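Local coordinates for enoyl-CoA hydratase subunit I (Geobacillus kaustophilus, PDB 2QQ3), which catalyses the addition of water across the double bond of enoyl-CoA thioesters, as a member of the crotonase-like enoyl-CoA hydratase/isomerase family, at the interface of chains A and B. Numbering follows the deposited sequence. Chains: chain A/B, Enoyl-CoA hydratase subunit I.

The interface of chains A and B. Residues chain A 154-155, 157-158; chain B 119, 178-179.
A:Glu158 reaches across to chain B and splits its carboxylate between two neighbours, B:Arg179 and B:Asn178. A:Glu158 OE2 faces the guanidinium of B:Arg179, making a rather long salt bridge of 3.6 Å to NH2 of B:Arg179, with the two planes turned 53° apart. A:Glu158 OE1 lies 3.5 Å from CB of B:Asn178, whose side chain runs past the glutamate in the opposite direction. As modelled, OD1 of B:Asn178 sits 3.2 Å from A:Glu158 OE1 and equally close to the backbone O of A:Lys154, two pairings of acceptor with acceptor. The amide orientation is therefore doubtful; turned over, its ND2 amide nitrogen would probably be able to donate to both oxygens. CD2 of B:Leu119 rests 3.7 Å from the same A:Lys154 O, while the side chain of A:Lys154 crosses that of B:Asn178 at about a right angle, its aliphatic CD nearest the amide. Were A:Glu158 cut back to an alanine, the B:Arg179 guanidinium would probably lose this anionic mate and a gap would open beside B:Asn178. Further out, B:Arg179 starts with CG lying between backbone N and carbonyl carbon (chi1 71°) and bends again at chi3, which carries its guanidinium to the carboxylate. All the chain A residues belong to helix 153-162, which packs against the start of strand 119-123 and the loop residue just before strand 179-181 of chain B, within a six-subunit assembly that is likely to be the family's hexamer.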
# COMPACT_ATOMS: atom_id res chain seq x y z
N LYS A 154 14.46 7.01 -13.48
CA LYS A 154 15.65 7.59 -14.11
C LYS A 154 15.29 8.02 -15.53
O LYS A 154 15.45 9.19 -15.91
CB LYS A 154 16.80 6.58 -14.13
CG LYS A 154 17.40 6.26 -12.74
CD LYS A 154 18.33 7.38 -12.26
CE LYS A 154 18.81 7.16 -10.83
NZ LYS A 154 17.70 7.30 -9.84
N ARG A 155 14.79 7.08 -16.32
CA ARG A 155 14.41 7.36 -17.69
C ARG A 155 13.20 8.28 -17.81
O ARG A 155 13.14 9.13 -18.70
CB ARG A 155 14.19 6.05 -18.44
CG ARG A 155 15.50 5.30 -18.66
CD ARG A 155 15.33 4.03 -19.47
NE ARG A 155 14.49 3.06 -18.78
CZ ARG A 155 14.56 1.75 -18.96
NH1 ARG A 155 15.43 1.24 -19.83
NH2 ARG A 155 13.75 0.95 -18.28
N LEU A 157 12.22 10.73 -15.75
CA LEU A 157 12.62 12.11 -15.47
C LEU A 157 13.36 12.76 -16.62
O LEU A 157 13.24 13.97 -16.83
CB LEU A 157 13.49 12.19 -14.21
CG LEU A 157 12.72 12.30 -12.89
CD1 LEU A 157 13.68 12.34 -11.73
CD2 LEU A 157 11.84 13.55 -12.93
N GLU A 158 14.11 11.98 -17.38
CA GLU A 158 14.83 12.57 -18.49
C GLU A 158 13.87 13.07 -19.56
O GLU A 158 14.12 14.10 -20.18
CB GLU A 158 15.83 11.58 -19.10
CG GLU A 158 17.09 12.28 -19.59
CD GLU A 158 17.96 11.40 -20.46
OE1 GLU A 158 18.20 10.23 -20.09
OE2 GLU A 158 18.41 11.90 -21.52
N LEU B 119 19.40 11.75 -11.84
CA LEU B 119 19.97 11.36 -13.13
C LEU B 119 21.41 10.95 -12.90
O LEU B 119 22.06 11.42 -11.96
CB LEU B 119 19.93 12.55 -14.11
CG LEU B 119 18.57 13.12 -14.51
CD1 LEU B 119 18.77 14.34 -15.40
CD2 LEU B 119 17.76 12.05 -15.24
N ASN B 178 21.79 7.43 -17.35
CA ASN B 178 21.18 8.23 -18.40
C ASN B 178 22.07 8.44 -19.64
O ASN B 178 21.57 8.50 -20.76
CB ASN B 178 20.73 9.57 -17.81
CG ASN B 178 19.66 9.40 -16.74
OD1 ASN B 178 18.46 9.41 -17.03
ND2 ASN B 178 20.09 9.22 -15.49
N ARG B 179 23.38 8.53 -19.44
CA ARG B 179 24.29 8.69 -20.57
C ARG B 179 25.72 8.36 -20.16
O ARG B 179 26.10 8.53 -19.01
CB ARG B 179 24.22 10.10 -21.16
CG ARG B 179 24.82 11.20 -20.30
CD ARG B 179 24.54 12.56 -20.91
NE ARG B 179 23.10 12.83 -20.97
CZ ARG B 179 22.57 13.96 -21.43
NH1 ARG B 179 23.35 14.93 -21.88
NH2 ARG B 179 21.25 14.11 -21.44